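Local coordinates for protein bile salt hydrolase/transferase (Clostridium perfringens, PDB 2BJF) that cleaves the amide bond of glycine- and taurine-conjugated bile salts, releasing free bile acids and glycine or taurine, and also acts as a bile acid amine N-acyltransferase, at residues Ala126-Ile131 against Ile154-Thr159; Leu107-Asn112 against Glu117-Ala122; Ala238-Lys241 against Ser246-Leu249; Gly4-Thr9 against Met145-Thr150. All blocks are in the same frame, centred on the assembly; numbering follows the deposited sequence. Where two conformers were deposited one is given.

Contact 1 of 4, residues Ala126-Ile131 against Ile154-Thr159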
loop_
_atom_site.group_PDB
_atom_site.type_symbol
_atom_site.label_atom_id
_atom_site.label_comp_id
_atom_site.label_asym_id
_atom_site.label_seq_id
_atom_site.Cartn_x
_atom_site.Cartn_y
_atom_site.Cartn_z
ATOM N N ALA A 126 20.538 34.923 5.847
ATOM C CA ALA A 126 21.163 33.992 6.783
ATOM C C ALA A 126 21.855 32.818 6.091
ATOM O O ALA A 126 21.526 32.462 4.955
ATOM C CB ALA A 126 20.148 33.496 7.808
ATOM N N ASN A 127 22.824 32.238 6.793
ATOM C CA ASN A 127 23.540 31.051 6.346
ATOM C C ASN A 127 23.872 30.175 7.546
ATOM O O ASN A 127 24.359 30.669 8.563
ATOM C CB ASN A 127 24.826 31.434 5.609
ATOM C CG ASN A 127 25.674 30.226 5.247
ATOM O OD1 ASN A 127 25.302 29.424 4.389
ATOM N ND2 ASN A 127 26.822 30.092 5.902
ATOM N N ILE A 128 23.606 28.878 7.427
ATOM C CA ILE A 128 23.894 27.945 8.511
ATOM C C ILE A 128 25.241 27.260 8.269
ATOM O O ILE A 128 25.455 26.632 7.231
ATOM C CB ILE A 128 22.736 26.938 8.726
ATOM C CG1 ILE A 128 21.441 27.705 9.021
ATOM C CG2 ILE A 128 23.058 25.985 9.873
ATOM C CD1 ILE A 128 20.174 26.879 8.945
ATOM N N VAL A 129 26.143 27.405 9.238
ATOM C CA VAL A 129 27.530 26.961 9.099
ATOM C C VAL A 129 27.859 25.780 10.021
ATOM O O VAL A 129 27.447 25.752 11.182
ATOM C CB VAL A 129 28.529 28.151 9.299
ATOM C CG1 VAL A 129 28.313 28.849 10.642
ATOM C CG2 VAL A 129 29.970 27.696 9.144
ATOM N N ASP A 130 28.602 24.810 9.489
ATOM C CA ASP A 130 28.953 23.592 10.222
ATOM C C ASP A 130 30.153 23.805 11.154
ATOM O O ASP A 130 31.210 23.190 10.982
ATOM C CB ASP A 130 29.211 22.437 9.242
ATOM C CG ASP A 130 29.141 21.063 9.903
ATOM O OD1 ASP A 130 28.814 20.973 11.107
ATOM O OD2 ASP A 130 29.410 20.063 9.205
ATOM N N ILE A 131 29.976 24.686 12.137
ATOM C CA ILE A 131 30.973 24.912 13.182
ATOM C C ILE A 131 30.691 23.958 14.342
ATOM O O ILE A 131 29.572 23.933 14.858
ATOM C CB ILE A 131 30.959 26.389 13.691
ATOM C CG1 ILE A 131 31.237 27.383 12.550
ATOM C CG2 ILE A 131 31.937 26.591 14.860
ATOM C CD1 ILE A 131 32.583 27.217 11.842
ATOM N N ILE A 154 6.563 28.102 9.570
ATOM C CA ILE A 154 7.543 28.032 8.482
ATOM C C ILE A 154 8.496 26.849 8.661
ATOM O O ILE A 154 8.649 26.322 9.768
ATOM C CB ILE A 154 8.349 29.355 8.307
ATOM C CG1 ILE A 154 9.024 29.774 9.620
ATOM C CG2 ILE A 154 7.449 30.467 7.751
ATOM C CD1 ILE A 154 10.103 30.839 9.455
ATOM N N VAL A 155 9.111 26.429 7.559
ATOM C CA VAL A 155 10.098 25.353 7.565
ATOM C C VAL A 155 11.408 25.888 6.995
ATOM O O VAL A 155 11.420 26.518 5.934
ATOM C CB VAL A 155 9.610 24.123 6.757
ATOM C CG1 VAL A 155 10.717 23.078 6.612
ATOM C CG2 VAL A 155 8.380 23.505 7.418
ATOM N N VAL A 156 12.500 25.642 7.714
ATOM C CA VAL A 156 13.821 26.133 7.325
ATOM C C VAL A 156 14.728 24.969 6.943
ATOM O O VAL A 156 15.017 24.101 7.768
ATOM C CB VAL A 156 14.477 26.954 8.463
ATOM C CG1 VAL A 156 15.828 27.503 8.022
ATOM C CG2 VAL A 156 13.559 28.087 8.907
ATOM N N GLU A 157 15.168 24.955 5.687
ATOM C CA GLU A 157 16.030 23.890 5.177
ATOM C C GLU A 157 17.164 24.476 4.350
ATOM O O GLU A 157 16.920 25.179 3.370
ATOM C CB GLU A 157 15.222 22.895 4.330
ATOM C CG GLU A 157 14.137 22.161 5.111
ATOM C CD GLU A 157 13.320 21.185 4.279
ATOM O OE1 GLU A 157 13.303 21.296 3.033
ATOM O OE2 GLU A 157 12.678 20.307 4.892
ATOM N N GLN A 158 18.402 24.200 4.749
ATOM C CA GLN A 158 19.544 24.622 3.947
ATOM C C GLN A 158 20.052 23.481 3.079
ATOM O O GLN A 158 20.438 22.423 3.581
ATOM C CB GLN A 158 20.676 25.198 4.800
ATOM C CG GLN A 158 21.773 25.847 3.954
ATOM C CD GLN A 158 22.669 26.780 4.739
ATOM O OE1 GLN A 158 22.205 27.744 5.348
ATOM N NE2 GLN A 158 23.971 26.509 4.709
ATOM N N THR A 159 20.035 23.716 1.771
ATOM C CA THR A 159 20.523 22.755 0.790
ATOM C C THR A 159 21.799 23.296 0.141
ATOM O O THR A 159 22.282 24.370 0.511
ATOM C CB THR A 159 19.460 22.477 -0.296
ATOM O OG1 THR A 159 19.144 23.694 -0.982
ATOM C CG2 THR A 159 18.192 21.897 0.323
#
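The terminal nitrogen NE2 of Q158 is gripped by acceptors on two neighbouring residues of strand 126-129: the carbonyl O of I128 at 2.9 Å and OD1 of N127 at 3.2 Å. Both bonds are bent and weak; S88 O, outside the two segments, also accepts from NE2. In this Ntn-hydrolase fold, strand 154-158, an inner strand of the large antiparallel sheet, is approached by strand 126-129, which pairs in parallel with strand 98-101. The strands run at 61° to each other and share no backbone hydrogen bond; the side-chain amide of Q158 makes the polar link. Its other end forms the stronger bond: I128 N donates to Q158 OE1 over 2.8 Å. That bond is nearly straight, with an angle of 166° at the hydrogen. The amide of Q158 thus reads both the N-H and the C=O of one residue, and an extended chain with CG anti to its own backbone N carries it there. N127 ND2 turns elsewhere, to S90 OG and N99 OD1. Beside the amide the remaining touch is apolar and long, I128 CD1 lying 4.5 Å from V156 CG1.

Contact 2 of 4, residues Leu107-Asn112 against Glu117-Ala122; sequences LWVLAN and EEVKEA
V109 and V119 mark the closest backbone approach between helix segments 107-112 and 117-122, their CA atoms 6.9 Å apart, and the two helices follow one another in the chain as a short helix-loop-helix pair. No hydrogen bond crosses directly between the segments; two apolar touches hold them side by side. In the first, V109 CG1 meets V119 CG2 at 3.9 Å, one methyl from each valine touching, the side chains at about a right angle. The second is made by the far corner of an indole: W108 CH2 reaches A122 CB at 4.0 Å, the methyl approaching the ring obliquely. CG of W108 lies anti to the backbone N (chi1 174°), and this swing carries the six-membered ring across to the second helix. Back on the first helix, N112 ND2 donates to W108 O over 2.9 Å, tying the end of this segment to its preceding turn. A water donates to N112 O at 2.7 Å and to E118 OE2 at 3.1 Å, a bridge left doubtful by the two conformers of E118; the same OE2 accepts from S114 N. F113, in the connecting loop, stacks edge-to-face with W108 and touches V119 and A122 too, so the loop takes part in the same apolar cluster. V109 and V119 both rest on I146 of strand 142-147, in the large antiparallel sheet, while L107 and A111 lean separately on L48 of strand 47-49.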
loop_
_atom_site.group_PDB
_atom_site.type_symbol
_atom_site.label_atom_id
_atom_site.label_comp_id
_atom_site.label_asym_id
_atom_site.label_seq_id
_atom_site.Cartn_x
_atom_site.Cartn_y
_atom_site.Cartn_z
ATOM N N LEU A 107 18.393 28.198 19.385
ATOM C CA LEU A 107 18.537 29.242 20.399
ATOM C C LEU A 107 18.596 30.639 19.774
ATOM O O LEU A 107 18.038 31.586 20.325
ATOM C CB LEU A 107 19.769 28.984 21.277
ATOM C CG LEU A 107 20.079 29.972 22.410
ATOM C CD1 LEU A 107 18.915 30.097 23.393
ATOM C CD2 LEU A 107 21.354 29.567 23.134
ATOM N N TRP A 108 19.261 30.757 18.625
ATOM C CA TRP A 108 19.353 32.032 17.905
ATOM C C TRP A 108 17.969 32.563 17.522
ATOM O O TRP A 108 17.706 33.763 17.631
ATOM C CB TRP A 108 20.249 31.891 16.666
ATOM C CG TRP A 108 20.292 33.110 15.784
ATOM C CD1 TRP A 108 21.086 34.210 15.941
ATOM C CD2 TRP A 108 19.511 33.345 14.605
ATOM N NE1 TRP A 108 20.847 35.116 14.935
ATOM C CE2 TRP A 108 19.883 34.612 14.102
ATOM C CE3 TRP A 108 18.530 32.609 13.926
ATOM C CZ2 TRP A 108 19.310 35.161 12.948
ATOM C CZ3 TRP A 108 17.956 33.156 12.778
ATOM C CH2 TRP A 108 18.352 34.420 12.303
ATOM N N VAL A 109 17.089 31.663 17.084
ATOM C CA VAL A 109 15.714 32.025 16.738
ATOM C C VAL A 109 14.942 32.507 17.969
ATOM O O VAL A 109 14.349 33.587 17.954
ATOM C CB VAL A 109 14.962 30.843 16.064
ATOM C CG1 VAL A 109 13.474 31.154 15.909
ATOM C CG2 VAL A 109 15.578 30.523 14.711
ATOM N N LEU A 110 14.971 31.708 19.033
ATOM C CA LEU A 110 14.155 31.967 20.218
ATOM C C LEU A 110 14.645 33.146 21.052
ATOM O O LEU A 110 13.837 33.885 21.612
ATOM C CB LEU A 110 14.059 30.717 21.094
ATOM C CG LEU A 110 13.396 29.483 20.475
ATOM C CD1 LEU A 110 13.345 28.377 21.504
ATOM C CD2 LEU A 110 11.998 29.800 19.950
ATOM N N ALA A 111 15.961 33.311 21.134
ATOM C CA ALA A 111 16.545 34.366 21.959
ATOM C C ALA A 111 16.354 35.760 21.367
ATOM O O ALA A 111 16.325 36.745 22.104
ATOM C CB ALA A 111 18.022 34.096 22.205
ATOM N N ASN A 112 16.217 35.838 20.046
ATOM C CA ASN A 112 16.292 37.122 19.343
ATOM C C ASN A 112 14.984 37.694 18.794
ATOM O O ASN A 112 14.850 38.913 18.664
ATOM C CB ASN A 112 17.327 37.042 18.215
ATOM C CG ASN A 112 18.752 36.981 18.732
ATOM O OD1 ASN A 112 19.213 37.888 19.428
ATOM N ND2 ASN A 112 19.462 35.916 18.383
ATOM N N GLU A 117 7.131 36.262 11.428
ATOM C CA GLU A 117 7.427 37.329 10.466
ATOM C C GLU A 117 8.802 37.968 10.678
ATOM O O GLU A 117 9.507 38.255 9.707
ATOM C CB GLU A 117 6.321 38.392 10.446
ATOM C CG GLU A 117 5.003 37.929 9.809
ATOM C CD GLU A 117 5.147 37.433 8.368
ATOM O OE1 GLU A 117 4.365 36.544 7.972
ATOM O OE2 GLU A 117 6.030 37.924 7.629
ATOM N N GLU A 118 9.172 38.185 11.941
ATOM C CA GLU A 118 10.491 38.719 12.295
ATOM C C GLU A 118 11.611 37.767 11.882
ATOM O O GLU A 118 12.644 38.199 11.364
ATOM C CB GLU A 118 10.584 39.006 13.797
ATOM C CG GLU A 118 9.945 40.318 14.236
ATOM C CD GLU A 118 10.383 40.762 15.626
ATOM O OE1 GLU A 118 9.907 41.821 16.087
ATOM O OE2 GLU A 118 11.205 40.064 16.261
ATOM N N VAL A 119 11.390 36.473 12.116
ATOM C CA VAL A 119 12.353 35.422 11.767
ATOM C C VAL A 119 12.537 35.327 10.249
ATOM O O VAL A 119 13.668 35.258 9.763
ATOM C CB VAL A 119 11.922 34.039 12.336
ATOM C CG1 VAL A 119 12.856 32.935 11.863
ATOM C CG2 VAL A 119 11.890 34.070 13.850
ATOM N N LYS A 120 11.422 35.333 9.517
ATOM C CA LYS A 120 11.438 35.279 8.051
ATOM C C LYS A 120 12.323 36.366 7.449
ATOM O O LYS A 120 13.106 36.103 6.534
ATOM C CB LYS A 120 10.018 35.392 7.486
ATOM C CG LYS A 120 9.201 34.106 7.563
ATOM C CD LYS A 120 7.848 34.246 6.863
ATOM C CE LYS A 120 7.970 34.098 5.349
ATOM N NZ LYS A 120 6.643 34.141 4.662
ATOM N N GLU A 121 12.202 37.582 7.979
ATOM C CA GLU A 121 13.000 38.713 7.514
ATOM C C GLU A 121 14.490 38.507 7.799
ATOM O O GLU A 121 15.335 38.781 6.945
ATOM C CB GLU A 121 12.496 40.017 8.142
ATOM C CG GLU A 121 13.161 41.289 7.611
ATOM C CD GLU A 121 12.852 41.585 6.146
ATOM O OE1 GLU A 121 11.980 40.921 5.546
ATOM O OE2 GLU A 121 13.493 42.500 5.593
ATOM N N ALA A 122 14.795 38.007 8.994
ATOM C CA ALA A 122 16.176 37.771 9.418
ATOM C C ALA A 122 16.854 36.630 8.657
ATOM O O ALA A 122 18.079 36.606 8.531
ATOM C CB ALA A 122 16.229 37.512 10.913
HETATM O O HOH W 1 13.159 41.060 18.505
#

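Contact 3 of 4, residues Ala238-Lys241 against Ser246-Leu249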
loop_
_atom_site.group_PDB
_atom_site.type_symbol
_atom_site.label_atom_id
_atom_site.label_comp_id
_atom_site.label_asym_id
_atom_site.label_seq_id
_atom_site.Cartn_x
_atom_site.Cartn_y
_atom_site.Cartn_z
ATOM N N ALA A 238 -8.310 15.985 9.425
ATOM C CA ALA A 238 -9.582 15.369 9.794
ATOM C C ALA A 238 -10.130 15.921 11.104
ATOM O O ALA A 238 -11.334 16.155 11.230
ATOM C CB ALA A 238 -9.433 13.865 9.883
ATOM N N MET A 239 -9.245 16.127 12.075
ATOM C CA MET A 239 -9.664 16.641 13.373
ATOM C C MET A 239 -10.149 18.085 13.281
ATOM O O MET A 239 -11.134 18.450 13.917
ATOM C CB MET A 239 -8.547 16.515 14.407
ATOM C CG MET A 239 -9.042 16.678 15.839
ATOM S SD MET A 239 -7.722 16.569 17.050
ATOM C CE MET A 239 -7.340 14.822 16.988
ATOM N N ILE A 240 -9.461 18.898 12.482
ATOM C CA ILE A 240 -9.846 20.299 12.301
ATOM C C ILE A 240 -11.173 20.407 11.545
ATOM O O ILE A 240 -12.038 21.202 11.910
ATOM C CB ILE A 240 -8.731 21.118 11.601
ATOM C CG1 ILE A 240 -7.467 21.137 12.468
ATOM C CG2 ILE A 240 -9.201 22.545 11.305
ATOM C CD1 ILE A 240 -6.211 21.589 11.744
ATOM N N LYS A 241 -11.334 19.583 10.511
ATOM C CA LYS A 241 -12.561 19.560 9.717
ATOM C C LYS A 241 -13.789 19.137 10.519
ATOM O O LYS A 241 -14.832 19.792 10.458
ATOM C CB LYS A 241 -12.401 18.635 8.512
ATOM C CG LYS A 241 -11.699 19.269 7.340
ATOM C CD LYS A 241 -11.475 18.249 6.249
ATOM C CE LYS A 241 -10.973 18.911 4.990
ATOM N NZ LYS A 241 -10.426 17.906 4.052
ATOM N N SER A 246 -13.506 20.576 19.572
ATOM C CA SER A 246 -13.118 19.569 20.561
ATOM C C SER A 246 -11.607 19.525 20.808
ATOM O O SER A 246 -11.141 18.830 21.717
ATOM C CB SER A 246 -13.619 18.183 20.138
ATOM O OG SER A 246 -15.034 18.137 20.107
ATOM N N ILE A 247 -10.846 20.265 20.005
ATOM C CA ILE A 247 -9.386 20.218 20.085
ATOM C C ILE A 247 -8.864 20.806 21.396
ATOM O O ILE A 247 -9.090 21.978 21.704
ATOM C CB ILE A 247 -8.702 20.890 18.865
ATOM C CG1 ILE A 247 -9.095 20.165 17.570
ATOM C CG2 ILE A 247 -7.180 20.895 19.042
ATOM C CD1 ILE A 247 -8.629 20.840 16.287
ATOM N N ASP A 248 -8.184 19.957 22.164
ATOM C CA ASP A 248 -7.502 20.366 23.390
ATOM C C ASP A 248 -6.153 19.650 23.505
ATOM O O ASP A 248 -5.738 18.948 22.578
ATOM C CB ASP A 248 -8.382 20.119 24.627
ATOM C CG ASP A 248 -8.928 18.695 24.700
ATOM O OD1 ASP A 248 -8.393 17.790 24.027
ATOM O OD2 ASP A 248 -9.904 18.479 25.449
ATOM N N LEU A 249 -5.486 19.821 24.646
ATOM C CA LEU A 249 -4.132 19.306 24.857
ATOM C C LEU A 249 -3.944 17.831 24.486
ATOM O O LEU A 249 -3.001 17.484 23.771
ATOM C CB LEU A 249 -3.688 19.543 26.307
ATOM C CG LEU A 249 -2.268 19.131 26.709
ATOM C CD1 LEU A 249 -1.217 19.870 25.890
ATOM C CD2 LEU A 249 -2.049 19.368 28.194
#
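I247 has by far the most surface buried here, and it is wedged against two consecutive residues of the helix, M239 and I240. The motif is a helix-loop-helix: segment 246-249 lies in the short link between helix 225-243 and helix 249-257, and I247 packs back on the first helix. Hydrophobic contact alone joins the two segments. CG1 of I247 lies 3.9 Å from M239 SD and an equal 3.9 Å from M239 CG, so one methylene is met by two adjoining atoms of the thioether chain, the two side chains crossing at a slant. CG1 stands beside the backbone N of I247 (chi1 -61°), and the chain then runs on to place its CD1 4.0 Å from I240 CG1. The M239 chain starts out extended and bends at its last torsion (chi3 -72°), setting the methyl off the line of the chain. M239 also touches E251 and I255 of helix 249-257 and V262 of a neighbouring subunit, which puts the contact next to a subunit interface of the tetramer; S246 packs on R263 of that same subunit. At the helix surface, the CD1 methyl of I247 comes within 4.2 Å of the carbonyl O of M239.

Contact 4 of 4, residues Gly4-Thr9 against Met145-Thr150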
loop_
_atom_site.group_PDB
_atom_site.type_symbol
_atom_site.label_atom_id
_atom_site.label_comp_id
_atom_site.label_asym_id
_atom_site.label_seq_id
_atom_site.Cartn_x
_atom_site.Cartn_y
_atom_site.Cartn_z
ATOM N N GLY A 4 6.954 16.958 13.724
ATOM C CA GLY A 4 6.531 18.245 14.268
ATOM C C GLY A 4 5.067 18.498 13.965
ATOM O O GLY A 4 4.562 18.082 12.919
ATOM N N LEU A 5 4.388 19.184 14.882
ATOM C CA LEU A 5 2.952 19.435 14.762
ATOM C C LEU A 5 2.561 20.790 15.342
ATOM O O LEU A 5 2.997 21.155 16.437
ATOM C CB LEU A 5 2.152 18.319 15.454
ATOM C CG LEU A 5 0.622 18.424 15.541
ATOM C CD1 LEU A 5 -0.029 18.410 14.161
ATOM C CD2 LEU A 5 0.051 17.312 16.412
ATOM N N ALA A 6 1.742 21.524 14.594
ATOM C CA ALA A 6 1.115 22.750 15.085
ATOM C C ALA A 6 -0.400 22.587 15.039
ATOM O O ALA A 6 -0.952 22.144 14.030
ATOM C CB ALA A 6 1.555 23.950 14.259
ATOM N N LEU A 7 -1.067 22.945 16.133
ATOM C CA LEU A 7 -2.502 22.706 16.272
ATOM C C LEU A 7 -3.159 23.792 17.121
ATOM O O LEU A 7 -2.677 24.111 18.209
ATOM C CB LEU A 7 -2.728 21.325 16.902
ATOM C CG LEU A 7 -4.070 20.599 16.790
ATOM C CD1 LEU A 7 -4.387 20.211 15.349
ATOM C CD2 LEU A 7 -4.046 19.366 17.678
ATOM N N GLU A 8 -4.252 24.362 16.612
ATOM C CA GLU A 8 -5.018 25.367 17.353
ATOM C C GLU A 8 -6.149 24.715 18.144
ATOM O O GLU A 8 -6.901 23.896 17.610
ATOM C CB GLU A 8 -5.579 26.443 16.414
ATOM C CG GLU A 8 -6.256 27.606 17.145
ATOM C CD GLU A 8 -6.935 28.603 16.219
ATOM O OE1 GLU A 8 -6.908 28.413 14.984
ATOM O OE2 GLU A 8 -7.501 29.590 16.736
ATOM N N THR A 9 -6.263 25.090 19.417
ATOM C CA THR A 9 -7.283 24.530 20.302
ATOM C C THR A 9 -8.645 25.185 20.095
ATOM O O THR A 9 -8.759 26.213 19.420
ATOM C CB THR A 9 -6.896 24.663 21.796
ATOM O OG1 THR A 9 -6.919 26.043 22.182
ATOM C CG2 THR A 9 -5.516 24.077 22.059
ATOM N N MET A 145 11.325 23.617 12.166
ATOM C CA MET A 145 9.980 24.168 12.055
ATOM C C MET A 145 9.822 25.286 13.082
ATOM O O MET A 145 10.210 25.132 14.243
ATOM C CB MET A 145 8.922 23.084 12.267
ATOM C CG MET A 145 7.494 23.561 12.037
ATOM S SD MET A 145 6.308 22.206 12.029
ATOM C CE MET A 145 4.762 23.108 12.041
ATOM N N ILE A 146 9.268 26.410 12.637
ATOM C CA ILE A 146 9.074 27.586 13.482
ATOM C C ILE A 146 7.604 27.994 13.410
ATOM O O ILE A 146 7.024 28.049 12.325
ATOM C CB ILE A 146 9.995 28.761 13.047
ATOM C CG1 ILE A 146 11.468 28.336 13.088
ATOM C CG2 ILE A 146 9.777 29.984 13.936
ATOM C CD1 ILE A 146 12.419 29.277 12.364
ATOM N N SER A 147 7.006 28.257 14.569
ATOM C CA SER A 147 5.581 28.558 14.660
ATOM C C SER A 147 5.323 29.548 15.790
ATOM O O SER A 147 6.072 29.578 16.767
ATOM C CB SER A 147 4.790 27.266 14.893
ATOM O OG SER A 147 3.418 27.432 14.573
ATOM N N ASP A 148 4.274 30.357 15.661
ATOM C CA ASP A 148 3.944 31.331 16.706
ATOM C C ASP A 148 2.443 31.440 17.010
ATOM O O ASP A 148 1.637 30.651 16.510
ATOM C CB ASP A 148 4.578 32.705 16.414
ATOM C CG ASP A 148 3.941 33.423 15.231
ATOM O OD1 ASP A 148 2.884 32.981 14.735
ATOM O OD2 ASP A 148 4.506 34.451 14.802
ATOM N N ILE A 149 2.088 32.432 17.825
ATOM C CA ILE A 149 0.715 32.615 18.303
ATOM C C ILE A 149 -0.261 33.155 17.248
ATOM O O ILE A 149 -1.456 33.294 17.522
ATOM C CB ILE A 149 0.668 33.493 19.587
ATOM C CG1 ILE A 149 1.266 34.882 19.325
ATOM C CG2 ILE A 149 1.385 32.790 20.735
ATOM C CD1 ILE A 149 0.995 35.895 20.430
ATOM N N THR A 150 0.245 33.452 16.052
ATOM C CA THR A 150 -0.603 33.866 14.930
ATOM C C THR A 150 -1.145 32.645 14.185
ATOM O O THR A 150 -2.053 32.760 13.357
ATOM C CB THR A 150 0.150 34.770 13.920
ATOM O OG1 THR A 150 1.118 33.993 13.201
ATOM C CG2 THR A 150 0.844 35.933 14.623
#
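A6 presents its CB to M145 and S147, two residues on the facing strand: M145 CE and S147 OG each lie 4.0 Å from it. This is sheet-on-sheet packing, at the interface of the two central sheets of the αββα sandwich of Ntn hydrolases. Strand 3-8, which follows the nucleophile C2, belongs to one sheet, and strand 142-147 to the other; the axes of their segments 4-8 and 145-147 run 8.7 Å apart and only 16° from parallel. The residues of strand 4-8 that face across here, G4 and A6, are small. M145 is stretched out, with all three torsions near anti (chi1 -175°), so the thioether reaches obliquely across towards strand 4-8, SD 4.4 Å from G4 C and CE ending at A6 CB. S147 OG brings no polar bond across the gap; it bonds to S153 OG and K152 O, at the start of the neighbouring strand and in the turn before it. F16 of strand 14-22 touches both M145 and S147 from the opposing sheet. Farther out, D148 closes an Asx turn at the end of the strand, its OD2 accepting from V116 N. Its OD1 takes two donors of T150: the hydroxyl OG1 on the syn lone pair, and the backbone N at 3.0 Å from above the carboxylate plane.

Overall arrangement
Three of the four contacts gather round strand 142-147. Contact 4 sets it against strand 3-8; contact 2 covers its other side, with I146 CD1 3.7 Å from V119 CG1; and contact 1 uses its sheet neighbour, I154 N lying 2.8 Å from I146 O in a probable hydrogen bond. Contacts 1 and 2 also touch directly, I154 CD1 on K120 CG. Contact 3 lies beyond the opposing sheet, its I247 CG2 packing on L7 CD2 at 3.7 Å, its centre 32 Å from that of contact 1. Contact 4 lies nearest the active site, G4 about 7 Å from the side chain of the nucleophile C2 and about 4 Å from that of R18, which binds deoxycholate; contacts 1 and 4 each come about 10 Å from the bound deoxycholate.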